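Local coordinates for probable antibiotics synthesis protein (PDB 1V70) that is of unknown function but folds as a small dimeric cupin, named as a probable antibiotic-synthesis protein and expected to bind a metal ion, at residues 12-18 and 33-39; 46-50 and 100-105; 51-57 and 95-101; 59-65 and 84-90. One frame throughout, in Å; residues are numbered along the deposited sequence.

Interaction 1: residues 12-18 and 33-39; sequences YNPEKMA and YALLPGQ
A single glutamine amide bridges loop and turn here: Gln-39 (chi1 m, chi2 t) lies in the bowl of the 12-18 loop and works both ways. Its NE2 donates to Asn-13 O at 2.8 Å, while its OE1 turns back to accept Leu-36 N at 2.9 Å across the type II turn 36-39, which Gln-39 N to Leu-36 O (3.0 Å) closes. The loop keeps its curve through an Asx turn, Asn-13 OD1 taking Glu-15 N at 2.7 Å. Water 1 joins Asn-13 N, Ala-34 O and Gln-39 OE1, each at 2.8 Å. Only at Ala-18 does the incoming chain become strand, pairing antiparallel with Ala-34 at 5.1 Å between CA atoms: Ala-18 N to Ala-34 O is 3.0 Å and Ala-34 N to Ala-18 O 2.9 Å. The five-stranded sheet of the cupin barrel thus gains strand 18-25, its outermost within the chain. Tyr-12 (chi1 m) packs CE1 against Ala-34 CB at 3.5 Å and CD1 against Leu-36 CD2 at 3.6 Å. Met-17 (chi1 and chi2 t, chi3 p) makes a Met-aromatic contact, SD to Tyr-33 CD1 3.7 Å, with CE over the ring face. Beyond, Tyr-33 OH hydrogen-bonds to Gln-41.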
loop_
_atom_site.group_PDB
_atom_site.type_symbol
_atom_site.label_atom_id
_atom_site.label_comp_id
_atom_site.label_asym_id
_atom_site.label_seq_id
_atom_site.Cartn_x
_atom_site.Cartn_y
_atom_site.Cartn_z
ATOM N N TYR A 12 3.544 14.993 11.525
ATOM C CA TYR A 12 2.631 15.993 10.985
ATOM C C TYR A 12 3.318 17.334 10.750
ATOM O O TYR A 12 4.377 17.613 11.311
ATOM C CB TYR A 12 1.436 16.152 11.928
ATOM C CG TYR A 12 0.584 14.905 11.987
ATOM C CD1 TYR A 12 -0.397 14.662 11.025
ATOM C CD2 TYR A 12 0.800 13.936 12.966
ATOM C CE1 TYR A 12 -1.138 13.482 11.035
ATOM C CE2 TYR A 12 0.066 12.752 12.984
ATOM C CZ TYR A 12 -0.900 12.532 12.014
ATOM O OH TYR A 12 -1.620 11.359 12.013
ATOM N N ASN A 13 2.705 18.154 9.906
ATOM C CA ASN A 13 3.237 19.466 9.554
ATOM C C ASN A 13 2.116 20.477 9.779
ATOM O O ASN A 13 1.042 20.356 9.195
ATOM C CB ASN A 13 3.655 19.458 8.080
ATOM C CG ASN A 13 4.327 20.744 7.649
ATOM O OD1 ASN A 13 3.999 21.824 8.136
ATOM N ND2 ASN A 13 5.263 20.634 6.715
ATOM N N PRO A 14 2.346 21.485 10.635
ATOM C CA PRO A 14 1.305 22.487 10.895
ATOM C C PRO A 14 1.004 23.414 9.719
ATOM O O PRO A 14 -0.076 24.004 9.647
ATOM C CB PRO A 14 1.856 23.243 12.104
ATOM C CG PRO A 14 3.330 23.188 11.879
ATOM C CD PRO A 14 3.551 21.755 11.440
ATOM N N GLU A 15 1.949 23.522 8.792
ATOM C CA GLU A 15 1.821 24.422 7.636
ATOM C C GLU A 15 0.987 23.817 6.487
ATOM O O GLU A 15 0.215 24.509 5.839
ATOM C CB GLU A 15 3.223 24.787 7.128
ATOM C CG GLU A 15 3.189 25.721 5.911
ATOM C CD GLU A 15 2.947 27.155 6.351
ATOM O OE1 GLU A 15 2.027 27.391 7.114
ATOM O OE2 GLU A 15 3.654 28.041 5.874
ATOM N N LYS A 16 1.160 22.526 6.228
ATOM C CA LYS A 16 0.450 21.867 5.139
ATOM C C LYS A 16 0.550 20.361 5.313
ATOM O O LYS A 16 1.276 19.878 6.178
ATOM C CB LYS A 16 1.079 22.256 3.802
ATOM C CG LYS A 16 2.535 21.827 3.675
ATOM C CD LYS A 16 3.106 22.161 2.307
ATOM C CE LYS A 16 4.534 21.659 2.175
ATOM N NZ LYS A 16 5.107 21.956 0.833
ATOM N N MET A 17 -0.178 19.620 4.486
ATOM C CA MET A 17 -0.136 18.168 4.558
ATOM C C MET A 17 1.300 17.676 4.414
ATOM O O MET A 17 2.045 18.144 3.555
ATOM C CB MET A 17 -0.990 17.553 3.448
ATOM C CG MET A 17 -0.863 16.040 3.357
ATOM S SD MET A 17 -1.745 15.341 1.956
ATOM C CE MET A 17 -0.614 15.703 0.645
ATOM N N ALA A 18 1.680 16.725 5.256
ATOM C CA ALA A 18 3.021 16.168 5.199
ATOM C C ALA A 18 3.059 14.961 4.267
ATOM O O ALA A 18 2.191 14.084 4.329
ATOM C CB ALA A 18 3.476 15.757 6.596
ATOM N N TYR A 33 0.858 9.966 3.779
ATOM C CA TYR A 33 0.353 11.337 3.756
ATOM C C TYR A 33 -0.240 11.537 5.141
ATOM O O TYR A 33 -1.061 10.737 5.586
ATOM C CB TYR A 33 -0.762 11.534 2.726
ATOM C CG TYR A 33 -0.337 11.665 1.279
ATOM C CD1 TYR A 33 -1.261 12.078 0.319
ATOM C CD2 TYR A 33 0.957 11.346 0.854
ATOM C CE1 TYR A 33 -0.919 12.169 -1.027
ATOM C CE2 TYR A 33 1.312 11.434 -0.500
ATOM C CZ TYR A 33 0.364 11.846 -1.432
ATOM O OH TYR A 33 0.681 11.923 -2.771
ATOM N N ALA A 34 0.183 12.591 5.828
ATOM C CA ALA A 34 -0.318 12.886 7.164
ATOM C C ALA A 34 -1.063 14.208 7.081
ATOM O O ALA A 34 -0.469 15.253 6.801
ATOM C CB ALA A 34 0.838 12.981 8.155
ATOM N N LEU A 35 -2.370 14.149 7.322
ATOM C CA LEU A 35 -3.222 15.327 7.236
ATOM C C LEU A 35 -3.864 15.740 8.547
ATOM O O LEU A 35 -4.583 14.964 9.174
ATOM C CB LEU A 35 -4.349 15.102 6.218
ATOM C CG LEU A 35 -4.032 14.790 4.754
ATOM C CD1 LEU A 35 -3.618 13.335 4.599
ATOM C CD2 LEU A 35 -5.274 15.064 3.912
ATOM N N LEU A 36 -3.591 16.968 8.970
ATOM C CA LEU A 36 -4.218 17.492 10.172
ATOM C C LEU A 36 -5.582 17.982 9.684
ATOM O O LEU A 36 -5.793 18.143 8.478
ATOM C CB LEU A 36 -3.410 18.667 10.734
ATOM C CG LEU A 36 -2.030 18.343 11.317
ATOM C CD1 LEU A 36 -1.315 19.634 11.697
ATOM C CD2 LEU A 36 -2.185 17.440 12.532
ATOM N N PRO A 37 -6.532 18.206 10.603
ATOM C CA PRO A 37 -7.854 18.684 10.193
ATOM C C PRO A 37 -7.743 19.924 9.308
ATOM O O PRO A 37 -7.010 20.860 9.630
ATOM C CB PRO A 37 -8.532 18.985 11.524
ATOM C CG PRO A 37 -7.968 17.939 12.417
ATOM C CD PRO A 37 -6.496 17.936 12.051
ATOM N N GLY A 38 -8.457 19.918 8.186
ATOM C CA GLY A 38 -8.430 21.050 7.279
ATOM C C GLY A 38 -7.379 20.978 6.187
ATOM O O GLY A 38 -7.428 21.744 5.224
ATOM N N GLN A 39 -6.422 20.066 6.322
ATOM C CA GLN A 39 -5.379 19.944 5.315
ATOM C C GLN A 39 -5.837 19.072 4.155
ATOM O O GLN A 39 -6.829 18.339 4.264
ATOM C CB GLN A 39 -4.098 19.394 5.944
ATOM C CG GLN A 39 -3.556 20.306 7.036
ATOM C CD GLN A 39 -2.165 19.924 7.483
ATOM O OE1 GLN A 39 -1.833 18.744 7.575
ATOM N NE2 GLN A 39 -1.345 20.926 7.784
HETATM O O HOH W 1 0.361 17.265 8.601
HETATM O O HOH W 2 -2.357 23.724 7.558
#

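Interaction 2: residues 46-50 and 100-105; sequences HEGSD and VTAPRP
Backbone hydrogen bonds set the frame. Asp-50 and Ala-102 form an antiparallel hydrogen-bonded pair, 5.5 Å between CA atoms, with Asp-50 N to Ala-102 O at 2.8 Å and Ala-102 N to Asp-50 O at 2.9 Å; CA-H...O contacts flank them, Ser-49 CA to Ala-102 O and Thr-101 CA to Asp-50 O, both 3.3 Å. Past Ala-102 a cis peptide leads into Pro-103, the strand ends, and the C-terminal residues fold back over the 46-50 loop. One side-chain hydrogen bond holds that return: Ser-49 OG, chi1 m, donates to Pro-103 O at 2.7 Å. In the cupin barrel this is where strand 95-102 runs out beside the start of strand 50-55, next to a histidine cluster in which His-46 meets the rings of His-44 and His-85, an arrangement reminiscent of cupin metal sites. Van der Waals contacts supply the rest. Pro-105 CG lies 3.7 Å from His-46 CE1, the imidazole being held at chi1 m; Ser-49 CB meets Thr-101 CG2 at 3.8 Å, and Gly-48 O sits 3.2 Å from Pro-103 CD. The charge of Asp-50 is directed to the dimer interface, where its OD2 hydrogen-bonds with Ser-25 OG and forms a salt bridge with Arg-27, both of the second subunit.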
loop_
_atom_site.group_PDB
_atom_site.type_symbol
_atom_site.label_atom_id
_atom_site.label_comp_id
_atom_site.label_asym_id
_atom_site.label_seq_id
_atom_site.Cartn_x
_atom_site.Cartn_y
_atom_site.Cartn_z
ATOM N N HIS A 46 -2.385 13.223 -13.068
ATOM C CA HIS A 46 -1.112 12.608 -13.426
ATOM C C HIS A 46 -1.340 12.047 -14.820
ATOM O O HIS A 46 -2.182 11.170 -15.006
ATOM C CB HIS A 46 -0.752 11.462 -12.479
ATOM C CG HIS A 46 -0.283 11.910 -11.131
ATOM N ND1 HIS A 46 0.769 12.785 -10.961
ATOM C CD2 HIS A 46 -0.703 11.582 -9.886
ATOM C CE1 HIS A 46 0.976 12.976 -9.671
ATOM N NE2 HIS A 46 0.097 12.258 -8.997
ATOM N N GLU A 47 -0.595 12.554 -15.796
ATOM C CA GLU A 47 -0.738 12.110 -17.177
ATOM C C GLU A 47 -0.563 10.609 -17.382
ATOM O O GLU A 47 -1.318 9.993 -18.137
ATOM C CB GLU A 47 0.251 12.863 -18.073
ATOM C CG GLU A 47 1.712 12.676 -17.690
ATOM N N GLY A 48 0.422 10.014 -16.717
ATOM C CA GLY A 48 0.649 8.592 -16.904
ATOM C C GLY A 48 0.927 7.774 -15.660
ATOM O O GLY A 48 1.652 6.783 -15.721
ATOM N N SER A 49 0.357 8.176 -14.530
ATOM C CA SER A 49 0.559 7.440 -13.286
ATOM C C SER A 49 -0.765 7.159 -12.596
ATOM O O SER A 49 -1.658 8.004 -12.590
ATOM C CB SER A 49 1.451 8.233 -12.325
ATOM O OG SER A 49 2.761 8.408 -12.835
ATOM N N ASP A 50 -0.893 5.963 -12.030
ATOM C CA ASP A 50 -2.093 5.602 -11.288
ATOM C C ASP A 50 -1.745 5.830 -9.823
ATOM O O ASP A 50 -0.580 5.750 -9.438
ATOM C CB ASP A 50 -2.467 4.127 -11.485
ATOM C CG ASP A 50 -2.948 3.821 -12.889
ATOM O OD1 ASP A 50 -3.580 4.694 -13.515
ATOM O OD2 ASP A 50 -2.710 2.692 -13.361
ATOM N N VAL A 100 0.276 5.123 -2.857
ATOM C CA VAL A 100 1.167 4.550 -3.855
ATOM C C VAL A 100 0.881 5.160 -5.220
ATOM O O VAL A 100 -0.273 5.232 -5.649
ATOM C CB VAL A 100 0.987 3.019 -3.954
ATOM C CG1 VAL A 100 1.958 2.445 -4.982
ATOM C CG2 VAL A 100 1.214 2.376 -2.597
ATOM N N THR A 101 1.937 5.604 -5.892
ATOM C CA THR A 101 1.820 6.203 -7.217
ATOM C C THR A 101 2.764 5.443 -8.139
ATOM O O THR A 101 3.931 5.238 -7.804
ATOM C CB THR A 101 2.230 7.687 -7.200
ATOM O OG1 THR A 101 1.495 8.378 -6.183
ATOM C CG2 THR A 101 1.943 8.332 -8.551
ATOM N N ALA A 102 2.263 5.023 -9.296
ATOM C CA ALA A 102 3.082 4.267 -10.241
ATOM C C ALA A 102 2.700 4.521 -11.694
ATOM O O ALA A 102 1.524 4.494 -12.052
ATOM C CB ALA A 102 2.981 2.774 -9.936
ATOM N N PRO A 103 3.697 4.811 -12.544
ATOM C CA PRO A 103 5.107 4.904 -12.151
ATOM C C PRO A 103 5.357 6.245 -11.464
ATOM O O PRO A 103 4.423 7.027 -11.267
ATOM C CB PRO A 103 5.843 4.783 -13.483
ATOM C CG PRO A 103 4.895 5.426 -14.438
ATOM C CD PRO A 103 3.555 4.870 -14.009
ATOM N N ARG A 104 6.601 6.511 -11.085
ATOM C CA ARG A 104 6.923 7.778 -10.439
ATOM C C ARG A 104 6.659 8.900 -11.441
ATOM O O ARG A 104 7.127 8.847 -12.576
ATOM C CB ARG A 104 8.391 7.793 -9.998
ATOM C CG ARG A 104 8.827 9.081 -9.312
ATOM C CD ARG A 104 10.177 8.914 -8.626
ATOM N NE ARG A 104 11.219 8.485 -9.553
ATOM C CZ ARG A 104 12.458 8.165 -9.192
ATOM N NH1 ARG A 104 12.818 8.224 -7.916
ATOM N NH2 ARG A 104 13.340 7.784 -10.106
ATOM N N PRO A 105 5.886 9.922 -11.036
ATOM C CA PRO A 105 5.578 11.041 -11.934
ATOM C C PRO A 105 6.830 11.765 -12.422
ATOM O O PRO A 105 7.907 11.552 -11.824
ATOM C CB PRO A 105 4.696 11.941 -11.070
ATOM C CG PRO A 105 4.018 10.971 -10.154
ATOM C CD PRO A 105 5.150 10.054 -9.767
ATOM O OXT PRO A 105 6.713 12.547 -13.388
#

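Interaction 3: residues 51-57 and 95-101; sequences KVYYALE and ALLLVVT
Tyr-53, chi1 m, lays its ring beside Leu-97 and Val-99: CD1 is 4.1 Å from Leu-97 CD1 and 3.9 Å from Val-99 CG2. Ala-55 CB meets Leu-97 CD2 at 4.1 Å on this barrel-lining face. On the other, dimer-facing side, Leu-56 CD1 reaches Leu-96 CG and Leu-98 CB, both at 4.0 Å. The strands run antiparallel at 148°, axes 4.6 Å apart, pairing Lys-51 with Thr-101 through Ala-55 with Leu-97. Bonds Val-52 N to Val-100 O (2.9 Å) and Leu-98 N to Tyr-54 O (2.8 Å) belong to this ladder; water 3 bridges Val-52 O and Leu-98 O. A classic beta bulge then shifts the register: Leu-56 N (2.9 Å) and Glu-57 N (3.2 Å) share Leu-96 O, with Leu-56 at psi -43°. Toward the polar end, Lys-51 CE approaches Thr-101 OG1 at 3.5 Å, its NZ bonded to His-85. Strands 28-35 and 75-79 flank this central pair of the cupin sheet, strands 60-64 and 85-88 cover its Tyr-53 face, and Tyr-30 of the second subunit packs on Val-52 and Tyr-54.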
loop_
_atom_site.group_PDB
_atom_site.type_symbol
_atom_site.label_atom_id
_atom_site.label_comp_id
_atom_site.label_asym_id
_atom_site.label_seq_id
_atom_site.Cartn_x
_atom_site.Cartn_y
_atom_site.Cartn_z
ATOM N N LYS A 51 -2.751 6.123 -9.008
ATOM C CA LYS A 51 -2.515 6.341 -7.590
ATOM C C LYS A 51 -3.580 5.643 -6.760
ATOM O O LYS A 51 -4.740 5.564 -7.160
ATOM C CB LYS A 51 -2.511 7.843 -7.269
ATOM C CG LYS A 51 -2.289 8.148 -5.794
ATOM C CD LYS A 51 -2.437 9.628 -5.494
ATOM C CE LYS A 51 -1.354 10.439 -6.172
ATOM N NZ LYS A 51 -1.510 11.889 -5.880
ATOM N N VAL A 52 -3.177 5.112 -5.614
ATOM C CA VAL A 52 -4.110 4.457 -4.709
ATOM C C VAL A 52 -3.917 5.012 -3.303
ATOM O O VAL A 52 -2.789 5.079 -2.800
ATOM C CB VAL A 52 -3.906 2.924 -4.651
ATOM C CG1 VAL A 52 -4.881 2.309 -3.648
ATOM C CG2 VAL A 52 -4.118 2.314 -6.026
ATOM N N TYR A 53 -5.019 5.429 -2.689
ATOM C CA TYR A 53 -5.022 5.951 -1.324
ATOM C C TYR A 53 -5.574 4.858 -0.415
ATOM O O TYR A 53 -6.605 4.260 -0.729
ATOM C CB TYR A 53 -5.967 7.146 -1.185
ATOM C CG TYR A 53 -5.616 8.379 -1.979
ATOM C CD1 TYR A 53 -4.627 9.263 -1.543
ATOM C CD2 TYR A 53 -6.329 8.705 -3.129
ATOM C CE1 TYR A 53 -4.367 10.445 -2.231
ATOM C CE2 TYR A 53 -6.076 9.880 -3.825
ATOM C CZ TYR A 53 -5.101 10.746 -3.369
ATOM O OH TYR A 53 -4.884 11.928 -4.040
ATOM N N TYR A 54 -4.903 4.599 0.702
ATOM C CA TYR A 54 -5.367 3.609 1.674
ATOM C C TYR A 54 -5.370 4.294 3.039
ATOM O O TYR A 54 -4.363 4.874 3.449
ATOM C CB TYR A 54 -4.443 2.390 1.710
ATOM C CG TYR A 54 -4.793 1.409 2.812
ATOM C CD1 TYR A 54 -5.927 0.603 2.724
ATOM C CD2 TYR A 54 -4.006 1.313 3.961
ATOM C CE1 TYR A 54 -6.270 -0.275 3.754
ATOM C CE2 TYR A 54 -4.341 0.440 4.995
ATOM C CZ TYR A 54 -5.473 -0.350 4.884
ATOM O OH TYR A 54 -5.803 -1.223 5.897
ATOM N N ALA A 55 -6.500 4.248 3.735
ATOM C CA ALA A 55 -6.596 4.892 5.044
ATOM C C ALA A 55 -6.054 4.027 6.181
ATOM O O ALA A 55 -6.563 2.935 6.444
ATOM C CB ALA A 55 -8.051 5.287 5.327
ATOM N N LEU A 56 -5.014 4.525 6.848
ATOM C CA LEU A 56 -4.397 3.826 7.973
ATOM C C LEU A 56 -5.052 4.269 9.279
ATOM O O LEU A 56 -5.330 3.451 10.156
ATOM C CB LEU A 56 -2.898 4.132 8.034
ATOM C CG LEU A 56 -2.033 3.608 6.887
ATOM C CD1 LEU A 56 -0.670 4.284 6.932
ATOM C CD2 LEU A 56 -1.899 2.094 6.989
ATOM N N GLU A 57 -5.286 5.574 9.400
ATOM C CA GLU A 57 -5.872 6.190 10.605
ATOM C C GLU A 57 -6.743 7.358 10.200
ATOM O O GLU A 57 -6.437 8.108 9.283
ATOM C CB GLU A 57 -4.788 6.702 11.572
ATOM C CG GLU A 57 -3.774 5.653 12.023
ATOM C CD GLU A 57 -2.907 6.220 13.141
ATOM O OE1 GLU A 57 -2.456 7.349 13.009
ATOM O OE2 GLU A 57 -2.695 5.522 14.125
ATOM N N ALA A 95 -5.397 12.390 10.156
ATOM C CA ALA A 95 -5.586 11.228 9.300
ATOM C C ALA A 95 -4.235 10.857 8.707
ATOM O O ALA A 95 -3.404 11.730 8.437
ATOM C CB ALA A 95 -6.586 11.538 8.188
ATOM N N LEU A 96 -4.019 9.559 8.521
ATOM C CA LEU A 96 -2.779 9.043 7.952
ATOM C C LEU A 96 -3.135 8.092 6.820
ATOM O O LEU A 96 -3.938 7.179 7.000
ATOM C CB LEU A 96 -1.971 8.281 9.006
ATOM C CG LEU A 96 -0.543 7.902 8.603
ATOM C CD1 LEU A 96 0.276 9.164 8.360
ATOM C CD2 LEU A 96 0.089 7.066 9.701
ATOM N N LEU A 97 -2.521 8.305 5.662
ATOM C CA LEU A 97 -2.781 7.477 4.492
ATOM C C LEU A 97 -1.509 6.864 3.945
ATOM O O LEU A 97 -0.436 7.456 4.050
ATOM C CB LEU A 97 -3.395 8.320 3.370
ATOM C CG LEU A 97 -4.527 9.280 3.728
ATOM C CD1 LEU A 97 -4.893 10.103 2.504
ATOM C CD2 LEU A 97 -5.718 8.495 4.248
ATOM N N LEU A 98 -1.642 5.672 3.375
ATOM C CA LEU A 98 -0.543 4.996 2.703
ATOM C C LEU A 98 -0.921 5.275 1.248
ATOM O O LEU A 98 -2.016 4.905 0.798
ATOM C CB LEU A 98 -0.555 3.497 2.999
ATOM C CG LEU A 98 0.498 2.659 2.265
ATOM C CD1 LEU A 98 1.893 3.195 2.541
ATOM C CD2 LEU A 98 0.384 1.212 2.711
ATOM N N VAL A 99 -0.033 5.948 0.525
ATOM C CA VAL A 99 -0.302 6.339 -0.853
ATOM C C VAL A 99 0.741 5.800 -1.815
ATOM O O VAL A 99 1.943 6.000 -1.617
ATOM C CB VAL A 99 -0.341 7.882 -0.972
ATOM C CG1 VAL A 99 -0.830 8.298 -2.352
ATOM C CG2 VAL A 99 -1.230 8.465 0.116
ATOM N N VAL A 100 0.276 5.123 -2.857
ATOM C CA VAL A 100 1.167 4.550 -3.855
ATOM C C VAL A 100 0.881 5.160 -5.220
ATOM O O VAL A 100 -0.273 5.232 -5.649
ATOM C CB VAL A 100 0.987 3.019 -3.954
ATOM C CG1 VAL A 100 1.958 2.445 -4.982
ATOM C CG2 VAL A 100 1.214 2.376 -2.597
ATOM N N THR A 101 1.937 5.604 -5.892
ATOM C CA THR A 101 1.820 6.203 -7.217
ATOM C C THR A 101 2.764 5.443 -8.139
ATOM O O THR A 101 3.931 5.238 -7.804
ATOM C CB THR A 101 2.230 7.687 -7.200
ATOM O OG1 THR A 101 1.495 8.378 -6.183
ATOM C CG2 THR A 101 1.943 8.332 -8.551
HETATM O O HOH W 3 -2.122 2.869 -1.115
#

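Interaction 4: residues 59-65 and 84-90; sequences EVVVRVG and PHGVRNE
Strands 60-64 and 85-88 run antiparallel at 168°, their axes 4.6 Å apart. Val-61 with Arg-88 and Arg-63 with Gly-86 are the hydrogen-bonded pairs: Val-61 N to Arg-88 O 2.8 Å, Arg-88 N to Val-61 O 2.9 Å, Arg-63 N to Gly-86 O 2.9 Å, Gly-86 N to Arg-63 O 3.0 Å. Gly-65 N to Pro-84 O (2.8 Å) extends the ladder as Gly-65 turns at phi 65°. At the other end water 4 links Glu-59 O and Glu-90 N. This pair is the middle of the four-stranded sheet of the cupin barrel, between strands 67-71 and 40-44. Val-60 (m) and Val-87 (p) meet CG2 to CG2 at 3.3 Å and face Leu-97 of the other sheet. His-85 (chi1 p) sets its CB on the Val-62 and Val-87 face and carries its ring away from strand 60-64, NE2 hydrogen-bonded to Lys-51 NZ and ND1 to Ala-83 O. On the opposite, outer face the Arg-88 guanidinium covers Val-61 CG1, 3.7 Å from NH2; its NE bridges Glu-90 OE2 at 3.3 Å and its NH1 pairs with Glu-68. The Arg-63 side chain curls back so that NE hydrogen-bonds to Gly-65 O at 2.6 Å.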
loop_
_atom_site.group_PDB
_atom_site.type_symbol
_atom_site.label_atom_id
_atom_site.label_comp_id
_atom_site.label_asym_id
_atom_site.label_seq_id
_atom_site.Cartn_x
_atom_site.Cartn_y
_atom_site.Cartn_z
ATOM N N GLU A 59 -10.199 9.605 8.995
ATOM C CA GLU A 59 -10.998 9.527 7.785
ATOM C C GLU A 59 -10.815 10.787 6.946
ATOM O O GLU A 59 -10.628 11.885 7.456
ATOM C CB GLU A 59 -12.476 9.326 8.168
ATOM C CG GLU A 59 -13.074 10.507 8.945
ATOM C CD GLU A 59 -14.487 10.186 9.388
ATOM O OE1 GLU A 59 -15.282 11.104 9.536
ATOM O OE2 GLU A 59 -14.771 9.015 9.629
ATOM N N VAL A 60 -10.822 10.578 5.636
ATOM C CA VAL A 60 -10.629 11.664 4.690
ATOM C C VAL A 60 -11.660 11.565 3.583
ATOM O O VAL A 60 -12.275 10.516 3.379
ATOM C CB VAL A 60 -9.224 11.607 4.032
ATOM C CG1 VAL A 60 -8.142 11.807 5.085
ATOM C CG2 VAL A 60 -9.031 10.269 3.321
ATOM N N VAL A 61 -11.849 12.670 2.878
ATOM C CA VAL A 61 -12.762 12.699 1.750
ATOM C C VAL A 61 -11.869 12.619 0.522
ATOM O O VAL A 61 -11.039 13.502 0.288
ATOM C CB VAL A 61 -13.573 14.008 1.694
ATOM C CG1 VAL A 61 -14.434 14.023 0.438
ATOM C CG2 VAL A 61 -14.448 14.136 2.931
ATOM N N VAL A 62 -12.013 11.546 -0.243
ATOM C CA VAL A 62 -11.223 11.372 -1.453
ATOM C C VAL A 62 -12.071 11.744 -2.660
ATOM O O VAL A 62 -13.247 11.376 -2.743
ATOM C CB VAL A 62 -10.717 9.906 -1.608
ATOM C CG1 VAL A 62 -11.888 8.942 -1.594
ATOM C CG2 VAL A 62 -9.921 9.762 -2.894
ATOM N N ARG A 63 -11.481 12.496 -3.581
ATOM C CA ARG A 63 -12.177 12.902 -4.794
ATOM C C ARG A 63 -11.460 12.292 -5.986
ATOM O O ARG A 63 -10.237 12.401 -6.110
ATOM C CB ARG A 63 -12.187 14.434 -4.914
ATOM C CG ARG A 63 -12.912 14.992 -6.148
ATOM C CD ARG A 63 -11.974 15.164 -7.337
ATOM N NE ARG A 63 -12.671 15.651 -8.531
ATOM C CZ ARG A 63 -13.121 16.892 -8.707
ATOM N NH1 ARG A 63 -12.957 17.817 -7.769
ATOM N NH2 ARG A 63 -13.748 17.209 -9.833
ATOM N N VAL A 64 -12.219 11.618 -6.842
ATOM C CA VAL A 64 -11.669 11.023 -8.053
ATOM C C VAL A 64 -12.695 11.262 -9.147
ATOM O O VAL A 64 -13.819 10.766 -9.070
ATOM C CB VAL A 64 -11.433 9.502 -7.910
ATOM C CG1 VAL A 64 -10.912 8.938 -9.223
ATOM C CG2 VAL A 64 -10.436 9.231 -6.788
ATOM N N GLY A 65 -12.313 12.038 -10.153
ATOM C CA GLY A 65 -13.242 12.330 -11.227
ATOM C C GLY A 65 -14.417 13.130 -10.697
ATOM O O GLY A 65 -14.230 14.115 -9.985
ATOM N N PRO A 84 -8.830 13.603 -12.441
ATOM C CA PRO A 84 -8.495 14.609 -11.431
ATOM C C PRO A 84 -8.755 13.953 -10.078
ATOM O O PRO A 84 -9.792 13.317 -9.882
ATOM C CB PRO A 84 -9.477 15.739 -11.732
ATOM C CG PRO A 84 -9.676 15.608 -13.221
ATOM C CD PRO A 84 -9.838 14.120 -13.383
ATOM N N HIS A 85 -7.818 14.086 -9.148
ATOM C CA HIS A 85 -7.997 13.464 -7.842
ATOM C C HIS A 85 -7.342 14.256 -6.720
ATOM O O HIS A 85 -6.375 14.987 -6.936
ATOM C CB HIS A 85 -7.418 12.044 -7.853
ATOM C CG HIS A 85 -5.942 12.005 -8.091
ATOM N ND1 HIS A 85 -5.384 12.186 -9.339
ATOM C CD2 HIS A 85 -4.904 11.887 -7.230
ATOM C CE1 HIS A 85 -4.067 12.186 -9.233
ATOM N NE2 HIS A 85 -3.751 12.007 -7.964
ATOM N N GLY A 86 -7.881 14.095 -5.519
ATOM C CA GLY A 86 -7.332 14.775 -4.364
ATOM C C GLY A 86 -7.912 14.173 -3.104
ATOM O O GLY A 86 -8.763 13.283 -3.170
ATOM N N VAL A 87 -7.448 14.642 -1.955
ATOM C CA VAL A 87 -7.947 14.150 -0.680
ATOM C C VAL A 87 -7.956 15.297 0.320
ATOM O O VAL A 87 -7.043 16.123 0.335
ATOM C CB VAL A 87 -7.087 12.964 -0.142
ATOM C CG1 VAL A 87 -5.661 13.417 0.135
ATOM C CG2 VAL A 87 -7.718 12.392 1.103
ATOM N N ARG A 88 -9.001 15.356 1.138
ATOM C CA ARG A 88 -9.199 16.429 2.110
ATOM C C ARG A 88 -9.544 15.857 3.481
ATOM O O ARG A 88 -10.343 14.939 3.613
ATOM C CB ARG A 88 -10.351 17.330 1.655
ATOM C CG ARG A 88 -10.255 17.771 0.199
ATOM C CD ARG A 88 -11.303 18.834 -0.152
ATOM N NE ARG A 88 -12.599 18.524 0.462
ATOM C CZ ARG A 88 -13.538 17.936 -0.311
ATOM N NH1 ARG A 88 -13.257 17.603 -1.560
ATOM N NH2 ARG A 88 -14.761 17.715 0.194
ATOM N N ASN A 89 -8.978 16.412 4.546
ATOM C CA ASN A 89 -9.350 15.971 5.876
ATOM C C ASN A 89 -10.392 16.963 6.379
ATOM O O ASN A 89 -10.054 18.073 6.795
ATOM C CB ASN A 89 -8.148 15.963 6.824
ATOM C CG ASN A 89 -8.501 15.409 8.188
ATOM O OD1 ASN A 89 -9.679 15.273 8.521
ATOM N ND2 ASN A 89 -7.487 15.097 8.989
ATOM N N GLU A 90 -11.659 16.567 6.314
ATOM C CA GLU A 90 -12.749 17.429 6.763
ATOM C C GLU A 90 -13.235 17.023 8.153
ATOM O O GLU A 90 -14.270 17.480 8.619
ATOM C CB GLU A 90 -13.927 17.334 5.776
ATOM C CG GLU A 90 -13.617 17.892 4.373
ATOM C CD GLU A 90 -13.288 19.372 4.419
ATOM O OE1 GLU A 90 -13.568 20.017 5.422
ATOM O OE2 GLU A 90 -12.761 19.873 3.431
HETATM O O HOH W 4 -12.426 13.836 6.410
#

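From the N terminus, interaction 1 closes first: the chain leaves the 12-18 loop, runs the hairpin of strands 18-25 and 28-35, and returns at 33-39. Interaction 2 then opens at 46-50 and shuts only at the C terminus. Inside its loop lies interaction 3, and inside that, interaction 4, so three contacts nest and none cross. Interactions 1, 2 and 3 share the five-stranded sheet, with 2 and 3 successive parts of one strand pair, meeting at Val-100 and Thr-101. Interaction 4 builds the facing sheet. It meets interaction 3 through His-85 and Lys-51; the Asn-89 backbone pairs with Gly-38 and Gln-39 of interaction 1, where the chain changes sheets, and its side chain reaches Leu-35 O.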